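Local coordinates for protein lipid II:glycine glycyltransferase (Staphylococcus aureus, PDB 6SNR) that probably catalyses transfer of the first glycine of the pentaglycine interpeptide bridge from glycyl-tRNA to the lysine side chain of lipid II in peptidoglycan synthesis, at residues A[74-77]-A[78-82]; A[139-142]-A[143-147]; A[371-374]-A[375-379]. All coordinates share one frame; numbering follows the deposited sequence.

Interaction 1. Residues A[74-77]-A[78-82]; sequences RGFV and VDYSN
Y80 reaches back along the chain and gives its phenol hydrogen to the backbone of F76: Y80 OH lies 2.8 Å from F76 O, the donor tilted 20° from the carbonyl plane and approaching at a C=O...O angle of 113°. F76, which follows a cis peptide bond from G75, offers this carbonyl at the edge of the tyrosine ring, near its plane.

Van der Waals packing surrounds the same hydroxyl. The polar Y80 OH rests against F76 CB at 3.5 Å and lies at the edge of the phenylalanine ring, and the two aromatic side chains cross at about a right angle, with F76 CD2 and Y80 CE2 4.3 Å apart. V78 fills the inside of the bend. Its CG1, set between the backbone N and the carbonyl carbon (chi1 70°), lies above one face of the Y80 ring near the rim and 3.9 Å from F76 CB.

All of this happens where strand 68-78, in the sheet that also holds strands 50-61 and 102-107, gives way to helix 83-99, whose L86 packs on both F76 and Y80.

Polar bonds then shape the lead-in to that helix. A type I beta turn runs from D79 to N82, with N82 N bonded to D79 O, and D79 OD1 accepts from S81 N at 3.0 Å in an Asx turn. N82 is the N-cap, its OD1 taking the backbone N of A85.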
ATOM      1  N   ARG A  74       3.433  -1.750  15.954  1.00 13.71           N
ATOM      2  CA  ARG A  74       4.676  -1.604  15.194  1.00 15.58           C
ATOM      3  C   ARG A  74       5.772  -0.753  15.888  1.00 15.24           C
ATOM      4  O   ARG A  74       6.673  -0.243  15.258  1.00 16.65           O
ATOM      5  CB  ARG A  74       4.391  -1.107  13.766  1.00 15.54           C
ATOM      6  CG  ARG A  74       3.612  -2.130  12.923  1.00 17.33           C
ATOM      7  CD  ARG A  74       4.550  -3.158  12.414  1.00 17.04           C
ATOM      8  NE  ARG A  74       3.921  -4.102  11.470  1.00 17.85           N
ATOM      9  CZ  ARG A  74       3.876  -5.426  11.613  1.00 17.79           C
ATOM     10  NH1 ARG A  74       4.363  -6.021  12.696  1.00 17.66           N
ATOM     11  NH2 ARG A  74       3.342  -6.140  10.589  1.00 17.95           N
ATOM     12  N   GLY A  75       5.710  -0.694  17.218  1.00 15.66           N
ATOM     13  CA  GLY A  75       6.823  -0.221  18.052  1.00 15.75           C
ATOM     14  C   GLY A  75       7.357  -1.344  18.906  1.00 17.28           C
ATOM     15  O   GLY A  75       6.946  -2.504  18.711  1.00 16.48           O
ATOM     16  N   PHE A  76       8.272  -1.053  19.849  1.00 16.56           N
ATOM     17  CA  PHE A  76       8.982   0.222  19.956  1.00 18.25           C
ATOM     18  C   PHE A  76       9.814   0.571  18.714  1.00 17.42           C
ATOM     19  O   PHE A  76      10.297  -0.310  17.983  1.00 17.18           O
ATOM     20  CB  PHE A  76      10.012   0.176  21.096  1.00 18.13           C
ATOM     21  CG  PHE A  76       9.542  -0.430  22.404  1.00 18.28           C
ATOM     22  CD1 PHE A  76       8.733   0.280  23.287  1.00 17.43           C
ATOM     23  CD2 PHE A  76       9.943  -1.706  22.762  1.00 18.24           C
ATOM     24  CE1 PHE A  76       8.379  -0.235  24.507  1.00 17.56           C
ATOM     25  CE2 PHE A  76       9.588  -2.242  23.986  1.00 18.87           C
ATOM     26  CZ  PHE A  76       8.817  -1.505  24.865  1.00 19.78           C
ATOM     27  N   VAL A  77      10.025   1.856  18.491  1.00 15.31           N
ATOM     28  CA  VAL A  77      10.864   2.366  17.397  1.00 16.17           C
ATOM     29  C   VAL A  77      12.254   2.647  17.958  1.00 18.33           C
ATOM     30  O   VAL A  77      12.544   3.726  18.516  1.00 17.36           O
ATOM     31  CB  VAL A  77      10.250   3.569  16.700  1.00 16.79           C
ATOM     32  CG1 VAL A  77      11.137   4.003  15.542  1.00 16.82           C
ATOM     33  CG2 VAL A  77       8.845   3.254  16.208  1.00 16.41           C
ATOM     34  N   VAL A  78      13.093   1.628  17.835  1.00 17.17           N
ATOM     35  CA  VAL A  78      14.402   1.581  18.471  1.00 18.17           C
ATOM     36  C   VAL A  78      15.255   0.528  17.768  1.00 18.54           C
ATOM     37  O   VAL A  78      14.733  -0.382  17.187  1.00 18.78           O
ATOM     38  CB  VAL A  78      14.298   1.296  19.985  1.00 17.54           C
ATOM     39  CG1 VAL A  78      13.842  -0.121  20.322  1.00 20.39           C
ATOM     40  CG2 VAL A  78      15.612   1.608  20.681  1.00 18.45           C
ATOM     41  N   ASP A  79      16.565   0.691  17.838  1.00 19.81           N
ATOM     42  CA  ASP A  79      17.516  -0.368  17.488  1.00 21.84           C
ATOM     43  C   ASP A  79      17.475  -1.415  18.611  1.00 22.45           C
ATOM     44  O   ASP A  79      17.853  -1.112  19.745  1.00 22.17           O
ATOM     45  CB  ASP A  79      18.901   0.266  17.282  1.00 23.54           C
ATOM     46  CG  ASP A  79      19.995  -0.743  16.952  1.00 26.30           C
ATOM     47  OD1 ASP A  79      19.750  -1.973  16.960  1.00 25.74           O
ATOM     48  OD2 ASP A  79      21.128  -0.271  16.688  1.00 30.16           O
ATOM     49  N   TYR A  80      17.005  -2.630  18.294  1.00 20.32           N
ATOM     50  CA  TYR A  80      16.785  -3.709  19.283  1.00 20.86           C
ATOM     51  C   TYR A  80      18.120  -4.284  19.778  1.00 24.15           C
ATOM     52  O   TYR A  80      18.120  -5.023  20.766  1.00 24.42           O
ATOM     53  CB  TYR A  80      15.814  -4.795  18.766  1.00 19.48           C
ATOM     54  CG  TYR A  80      14.385  -4.310  18.842  1.00 19.32           C
ATOM     55  CD1 TYR A  80      13.862  -3.447  17.870  1.00 18.74           C
ATOM     56  CD2 TYR A  80      13.568  -4.619  19.935  1.00 18.59           C
ATOM     57  CE1 TYR A  80      12.567  -2.926  17.986  1.00 18.48           C
ATOM     58  CE2 TYR A  80      12.298  -4.112  20.063  1.00 18.26           C
ATOM     59  CZ  TYR A  80      11.786  -3.265  19.084  1.00 16.09           C
ATOM     60  OH  TYR A  80      10.540  -2.758  19.272  1.00 16.97           O
ATOM     61  N   SER A  81      19.216  -3.905  19.125  1.00 25.10           N
ATOM     62  CA  SER A  81      20.550  -4.153  19.677  1.00 26.48           C
ATOM     63  C   SER A  81      21.055  -3.105  20.682  1.00 28.02           C
ATOM     64  O   SER A  81      22.118  -3.303  21.287  1.00 27.18           O
ATOM     65  CB  SER A  81      21.563  -4.283  18.550  1.00 27.64           C
ATOM     66  OG  SER A  81      21.116  -5.233  17.597  1.00 29.97           O
ATOM     67  N   ASN A  82      20.316  -2.012  20.872  1.00 26.01           N
ATOM     68  CA  ASN A  82      20.667  -0.994  21.860  1.00 26.89           C
ATOM     69  C   ASN A  82      19.961  -1.349  23.164  1.00 24.75           C
ATOM     70  O   ASN A  82      18.816  -0.937  23.412  1.00 24.38           O
ATOM     71  CB  ASN A  82      20.247   0.377  21.333  1.00 26.34           C
ATOM     72  CG  ASN A  82      20.684   1.520  22.218  1.00 27.53           C
ATOM     73  OD1 ASN A  82      20.901   1.342  23.417  1.00 25.04           O
ATOM     74  ND2 ASN A  82      20.751   2.728  21.630  1.00 27.59           N
TER

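Interaction 2. Residues A[139-142]-A[143-147]; sequences KDYI and QPRMT
Y141 and R145 meet through the phenol oxygen and the inner nitrogen of the guanidinium: R145 NE donates to Y141 OH over 3.1 Å, with an N-H...O angle of 147°. The oxygen lies in the guanidinium plane, so the N-H is aimed at it along the flat of the group, while the phenol ring stands almost upright to that plane at 88°. Closer to the backbone, the aliphatic part of the arginine runs past the ring, R145 CB coming to 3.6 Å from Y141 CE1. R145 CG is anti to the backbone N and the chain then bends at chi3 (71°), which brings NE round to the hydroxyl. Y141 CD1 also touches the backbone at Q143 O, 3.5 Å away.

The loop that holds the pair is one of the connections between the two sheets of the FemABX fold, leading from strand 129-130 in one into strand 146-151 in the other, and R145 is the last residue before that strand begins.

Further out, backbone carbonyls hold the pair in place: Y141 OH is bonded to E135 O, R145 NH2 to K134 O and R145 NH1 to K384 O. I142 CG2 lies 3.7 Å from Q143 NE2, which is itself bonded to Y71 OH on strand 68-78. E387 takes the backbone N of I142 through its carboxylate.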
ATOM      1  N   LYS A 139      -4.616 -15.689  13.091  1.00 26.75           N
ATOM      2  CA  LYS A 139      -5.441 -14.900  14.035  1.00 27.21           C
ATOM      3  C   LYS A 139      -4.836 -14.790  15.468  1.00 25.76           C
ATOM      4  O   LYS A 139      -5.378 -14.066  16.321  1.00 26.54           O
ATOM      5  CB  LYS A 139      -6.865 -15.486  14.063  1.00 29.10           C
ATOM      6  N   ASP A 140      -3.709 -15.447  15.751  1.00 23.24           N
ATOM      7  CA  ASP A 140      -3.076 -15.405  17.081  1.00 23.87           C
ATOM      8  C   ASP A 140      -2.332 -14.093  17.373  1.00 24.08           C
ATOM      9  O   ASP A 140      -1.869 -13.838  18.502  1.00 26.60           O
ATOM     10  CB  ASP A 140      -2.124 -16.593  17.268  1.00 26.15           C
ATOM     11  CG  ASP A 140      -2.849 -17.880  17.507  1.00 33.24           C
ATOM     12  OD1 ASP A 140      -4.069 -17.926  17.226  1.00 38.51           O
ATOM     13  OD2 ASP A 140      -2.174 -18.824  17.985  1.00 41.35           O
ATOM     14  N   TYR A 141      -2.189 -13.272  16.347  1.00 21.66           N
ATOM     15  CA  TYR A 141      -1.635 -11.954  16.563  1.00 22.49           C
ATOM     16  C   TYR A 141      -2.356 -10.912  15.721  1.00 21.93           C
ATOM     17  O   TYR A 141      -3.041 -11.223  14.782  1.00 22.53           O
ATOM     18  CB  TYR A 141      -0.131 -11.958  16.343  1.00 20.85           C
ATOM     19  CG  TYR A 141       0.468 -13.042  15.428  1.00 20.60           C
ATOM     20  CD1 TYR A 141       0.367 -12.932  14.083  1.00 20.00           C
ATOM     21  CD2 TYR A 141       1.243 -14.086  15.956  1.00 21.17           C
ATOM     22  CE1 TYR A 141       0.965 -13.834  13.235  1.00 20.56           C
ATOM     23  CE2 TYR A 141       1.857 -15.027  15.110  1.00 20.71           C
ATOM     24  CZ  TYR A 141       1.679 -14.895  13.752  1.00 20.96           C
ATOM     25  OH  TYR A 141       2.307 -15.771  12.908  1.00 22.98           O
ATOM     26  N   ILE A 142      -2.187  -9.628  16.107  1.00 19.17           N
ATOM     27  CA  ILE A 142      -2.961  -8.554  15.529  1.00 18.33           C
ATOM     28  C   ILE A 142      -2.565  -8.193  14.084  1.00 18.71           C
ATOM     29  O   ILE A 142      -3.436  -8.045  13.223  1.00 21.70           O
ATOM     30  CB  ILE A 142      -2.890  -7.303  16.427  1.00 18.83           C
ATOM     31  CG1 ILE A 142      -3.433  -7.630  17.816  1.00 18.25           C
ATOM     32  CG2 ILE A 142      -3.660  -6.144  15.803  1.00 20.86           C
ATOM     33  CD1 ILE A 142      -3.304  -6.459  18.803  1.00 18.72           C
ATOM     34  N   GLN A 143      -1.291  -8.001  13.858  1.00 17.44           N
ATOM     35  CA  GLN A 143      -0.803  -7.628  12.543  1.00 18.14           C
ATOM     36  C   GLN A 143      -0.358  -8.867  11.777  1.00 18.25           C
ATOM     37  O   GLN A 143       0.004  -9.877  12.366  1.00 17.59           O
ATOM     38  CB  GLN A 143       0.373  -6.668  12.622  1.00 17.57           C
ATOM     39  CG  GLN A 143       0.085  -5.345  13.353  1.00 18.65           C
ATOM     40  CD  GLN A 143      -0.991  -4.514  12.740  1.00 18.56           C
ATOM     41  OE1 GLN A 143      -1.171  -4.486  11.502  1.00 19.54           O
ATOM     42  NE2 GLN A 143      -1.754  -3.799  13.590  1.00 17.89           N
ATOM     43  N   PRO A 144      -0.315  -8.736  10.447  1.00 17.67           N
ATOM     44  CA  PRO A 144       0.373  -9.820   9.706  1.00 17.74           C
ATOM     45  C   PRO A 144       1.842  -9.921  10.108  1.00 17.47           C
ATOM     46  O   PRO A 144       2.558  -8.919  10.314  1.00 18.52           O
ATOM     47  CB  PRO A 144       0.268  -9.374   8.251  1.00 17.24           C
ATOM     48  CG  PRO A 144      -0.811  -8.330   8.175  1.00 19.79           C
ATOM     49  CD  PRO A 144      -0.820  -7.687   9.558  1.00 17.93           C
ATOM     50  N   ARG A 145       2.331 -11.161  10.238  1.00 17.45           N
ATOM     51  CA  ARG A 145       3.721 -11.430  10.536  1.00 16.21           C
ATOM     52  C   ARG A 145       4.540 -11.594   9.266  1.00 15.88           C
ATOM     53  O   ARG A 145       5.746 -11.670   9.323  1.00 17.90           O
ATOM     54  CB  ARG A 145       3.863 -12.693  11.435  1.00 17.79           C
ATOM     55  CG  ARG A 145       5.248 -12.831  12.012  1.00 18.43           C
ATOM     56  CD  ARG A 145       5.409 -13.974  13.025  1.00 20.43           C
ATOM     57  NE  ARG A 145       5.351 -15.286  12.371  1.00 21.21           N
ATOM     58  CZ  ARG A 145       6.385 -15.848  11.752  1.00 20.22           C
ATOM     59  NH1 ARG A 145       7.539 -15.215  11.646  1.00 20.54           N
ATOM     60  NH2 ARG A 145       6.235 -17.034  11.170  1.00 22.10           N
ATOM     61  N   MET A 146       3.863 -11.693   8.108  1.00 16.85           N
ATOM     62  CA  MET A 146       4.521 -11.696   6.820  1.00 16.90           C
ATOM     63  C   MET A 146       3.804 -10.724   5.906  1.00 16.50           C
ATOM     64  O   MET A 146       2.574 -10.725   5.856  1.00 16.22           O
ATOM     65  CB  MET A 146       4.504 -13.129   6.211  1.00 17.19           C
ATOM     66  CG  MET A 146       5.131 -14.155   7.101  1.00 18.55           C
ATOM     67  SD  MET A 146       4.819 -15.843   6.443  1.00 20.93           S
ATOM     68  CE  MET A 146       5.470 -16.744   7.822  1.00 23.61           C
ATOM     69  N   THR A 147       4.594  -9.968   5.152  1.00 15.62           N
ATOM     70  CA  THR A 147       4.111  -9.072   4.117  1.00 17.08           C
ATOM     71  C   THR A 147       4.873  -9.265   2.823  1.00 17.53           C
ATOM     72  O   THR A 147       5.902  -9.947   2.804  1.00 17.96           O
ATOM     73  CB  THR A 147       4.165  -7.589   4.525  1.00 18.62           C
ATOM     74  OG1 THR A 147       5.512  -7.190   4.778  1.00 19.39           O
ATOM     75  CG2 THR A 147       3.251  -7.342   5.714  1.00 18.39           C
TER

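Interaction 3. Residues A[371-374]-A[375-379]; sequences WAFK and KVWGT
W371 carries K375 CD over one face of its indole, 3.9 Å from the centroid of the five-membered ring and 26° off the normal, a CH-pi contact made by the extended lysine chain as it crosses the tryptophan at about a right angle. W377, four residues after F373, has the carbonyls F373 O and K374 O at its edge, with F373 O 3.2 Å from W377 CD1. The phenyl ring of F373 meets the five-membered ring of W377 obliquely, planes 77° apart, F373 CE1 coming 3.7 Å from W377 NE1. Both rings reach F354 as well, and W377 meets F163 edge-to-face. V376 stays nearer the backbone, its CG2 3.4 Å from F373 O.

The backbone bonds follow the chain out of the helix. K375 N still bonds to W371 O in the helical manner, at 3.0 Å. K374 O then takes two donors: a weak bond from W377 N at 3.3 Å, closing a type I beta turn, and the hydroxyl of T379 at 2.8 Å, which comes from above the carbonyl plane, 40° out of it. The first torsion of T379 puts the hydroxyl there, with OG1 tucked over the backbone. From the same K374 the side chain runs the other way, NZ bonding to F354 O and G356 O on strand 351-356.

G378 has positive phi, and past it the chain heads into strand 380-383. This is the C-terminal end of helix 368-374 turning into an edge strand of the second mixed sheet, with a threonine hydroxyl closing on the carbonyl of K374.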
ATOM      1  N   TRP A 371      -1.818 -14.225  -1.963  1.00 21.15           N
ATOM      2  CA  TRP A 371      -0.482 -14.676  -2.374  1.00 20.22           C
ATOM      3  C   TRP A 371      -0.355 -14.601  -3.896  1.00 22.46           C
ATOM      4  O   TRP A 371       0.629 -14.058  -4.405  1.00 21.20           O
ATOM      5  CB  TRP A 371      -0.253 -16.076  -1.866  1.00 20.84           C
ATOM      6  CG  TRP A 371       0.938 -16.780  -2.401  1.00 21.53           C
ATOM      7  CD1 TRP A 371       0.927 -17.767  -3.361  1.00 24.68           C
ATOM      8  CD2 TRP A 371       2.295 -16.640  -1.989  1.00 21.73           C
ATOM      9  NE1 TRP A 371       2.191 -18.226  -3.569  1.00 23.77           N
ATOM     10  CE2 TRP A 371       3.058 -17.550  -2.743  1.00 24.55           C
ATOM     11  CE3 TRP A 371       2.956 -15.831  -1.045  1.00 21.00           C
ATOM     12  CZ2 TRP A 371       4.424 -17.676  -2.574  1.00 23.89           C
ATOM     13  CZ3 TRP A 371       4.305 -15.951  -0.890  1.00 22.80           C
ATOM     14  CH2 TRP A 371       5.041 -16.867  -1.655  1.00 25.14           C
ATOM     15  N   ALA A 372      -1.383 -15.102  -4.595  1.00 23.25           N
ATOM     16  CA  ALA A 372      -1.402 -15.142  -6.061  1.00 25.20           C
ATOM     17  C   ALA A 372      -1.262 -13.748  -6.685  1.00 25.40           C
ATOM     18  O   ALA A 372      -0.577 -13.553  -7.708  1.00 25.50           O
ATOM     19  CB  ALA A 372      -2.694 -15.813  -6.533  1.00 27.56           C
ATOM     20  N   PHE A 373      -1.941 -12.780  -6.063  1.00 23.34           N
ATOM     21  CA  PHE A 373      -1.937 -11.383  -6.459  1.00 24.47           C
ATOM     22  C   PHE A 373      -0.577 -10.771  -6.153  1.00 22.08           C
ATOM     23  O   PHE A 373       0.055 -10.198  -7.031  1.00 21.43           O
ATOM     24  CB  PHE A 373      -3.074 -10.626  -5.746  1.00 24.57           C
ATOM     25  CG  PHE A 373      -2.879  -9.140  -5.609  1.00 25.20           C
ATOM     26  CD1 PHE A 373      -2.524  -8.347  -6.674  1.00 27.52           C
ATOM     27  CD2 PHE A 373      -3.182  -8.523  -4.395  1.00 26.35           C
ATOM     28  CE1 PHE A 373      -2.381  -6.966  -6.529  1.00 27.48           C
ATOM     29  CE2 PHE A 373      -3.045  -7.163  -4.247  1.00 28.08           C
ATOM     30  CZ  PHE A 373      -2.662  -6.380  -5.320  1.00 27.73           C
ATOM     31  N   LYS A 374      -0.133 -10.842  -4.882  1.00 20.39           N
ATOM     32  CA  LYS A 374       0.996 -10.035  -4.499  1.00 19.96           C
ATOM     33  C   LYS A 374       2.343 -10.560  -5.054  1.00 19.93           C
ATOM     34  O   LYS A 374       3.231  -9.774  -5.318  1.00 19.67           O
ATOM     35  CB  LYS A 374       1.019  -9.879  -2.957  1.00 19.39           C
ATOM     36  CG  LYS A 374      -0.220  -9.156  -2.481  1.00 19.24           C
ATOM     37  CD  LYS A 374      -0.395  -9.240  -0.949  1.00 18.24           C
ATOM     38  CE  LYS A 374      -1.741  -8.692  -0.478  1.00 18.99           C
ATOM     39  NZ  LYS A 374      -1.785  -8.322   1.003  1.00 17.17           N
ATOM     40  N   LYS A 375       2.426 -11.880  -5.287  1.00 19.47           N
ATOM     41  CA  LYS A 375       3.698 -12.490  -5.666  1.00 19.82           C
ATOM     42  C   LYS A 375       4.214 -12.039  -7.060  1.00 19.15           C
ATOM     43  O   LYS A 375       5.373 -12.182  -7.335  1.00 19.67           O
ATOM     44  CB  LYS A 375       3.611 -14.015  -5.596  1.00 21.50           C
ATOM     45  CG  LYS A 375       2.769 -14.704  -6.680  1.00 25.34           C
ATOM     46  CD  LYS A 375       2.781 -16.202  -6.436  1.00 27.48           C
ATOM     47  CE  LYS A 375       2.486 -16.986  -7.708  1.00 32.98           C
ATOM     48  NZ  LYS A 375       2.670 -18.449  -7.488  1.00 35.67           N
ATOM     49  N   VAL A 376       3.343 -11.504  -7.916  1.00 20.44           N
ATOM     50  CA  VAL A 376       3.748 -11.164  -9.293  1.00 21.47           C
ATOM     51  C   VAL A 376       4.287  -9.770  -9.475  1.00 21.05           C
ATOM     52  O   VAL A 376       4.659  -9.377 -10.570  1.00 20.90           O
ATOM     53  CB  VAL A 376       2.613 -11.456 -10.321  1.00 22.17           C
ATOM     54  CG1 VAL A 376       2.199 -12.912 -10.274  1.00 23.98           C
ATOM     55  CG2 VAL A 376       1.417 -10.550 -10.142  1.00 20.97           C
ATOM     56  N   TRP A 377       4.326  -8.980  -8.377  1.00 18.81           N
ATOM     57  CA  TRP A 377       4.684  -7.594  -8.433  1.00 18.98           C
ATOM     58  C   TRP A 377       6.129  -7.245  -7.999  1.00 21.15           C
ATOM     59  O   TRP A 377       6.405  -6.134  -7.489  1.00 20.83           O
ATOM     60  CB  TRP A 377       3.643  -6.804  -7.581  1.00 18.29           C
ATOM     61  CG  TRP A 377       2.359  -6.717  -8.330  1.00 17.63           C
ATOM     62  CD1 TRP A 377       1.252  -7.445  -8.133  1.00 19.72           C
ATOM     63  CD2 TRP A 377       2.070  -5.827  -9.421  1.00 17.51           C
ATOM     64  NE1 TRP A 377       0.266  -7.074  -9.042  1.00 22.00           N
ATOM     65  CE2 TRP A 377       0.747  -6.078  -9.833  1.00 18.43           C
ATOM     66  CE3 TRP A 377       2.822  -4.857 -10.113  1.00 18.64           C
ATOM     67  CZ2 TRP A 377       0.146  -5.395 -10.933  1.00 19.48           C
ATOM     68  CZ3 TRP A 377       2.204  -4.155 -11.169  1.00 18.70           C
ATOM     69  CH2 TRP A 377       0.879  -4.471 -11.579  1.00 18.50           C
ATOM     70  N   GLY A 378       7.081  -8.143  -8.263  1.00 18.73           N
ATOM     71  CA  GLY A 378       8.442  -7.911  -7.876  1.00 19.23           C
ATOM     72  C   GLY A 378       8.676  -7.857  -6.356  1.00 19.08           C
ATOM     73  O   GLY A 378       9.619  -7.219  -5.882  1.00 20.03           O
ATOM     74  N   THR A 379       7.856  -8.624  -5.665  1.00 20.60           N
ATOM     75  CA  THR A 379       7.844  -8.643  -4.215  1.00 21.03           C
ATOM     76  C   THR A 379       8.751  -9.682  -3.631  1.00 23.32           C
ATOM     77  O   THR A 379       8.931 -10.767  -4.218  1.00 21.63           O
ATOM     78  CB  THR A 379       6.434  -8.946  -3.704  1.00 19.51           C
ATOM     79  OG1 THR A 379       5.889 -10.083  -4.393  1.00 20.26           O
ATOM     80  CG2 THR A 379       5.505  -7.741  -3.902  1.00 17.96           C
TER

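In the fold
The three contacts are well separated in sequence, each local to one bend where the backbone changes course. Interactions 1 and 2 touch although their centres lie 18 Å apart: R74 NH2 is 2.9 Å from P144 O, a probable hydrogen bond, and packs 3.6 Å from Q143 CB. This ties strand 68-78 of the first sheet to the connection entering the second. Interactions 2 and 3 come to about 6 Å at their nearest atoms without touching; strand 146-151, which starts in interaction 2, runs past interaction 3, where M148 packs against W371, K374 and T379. Interactions 1 and 3 stay about 11 Å apart at their nearest atoms, with centres 29 Å apart.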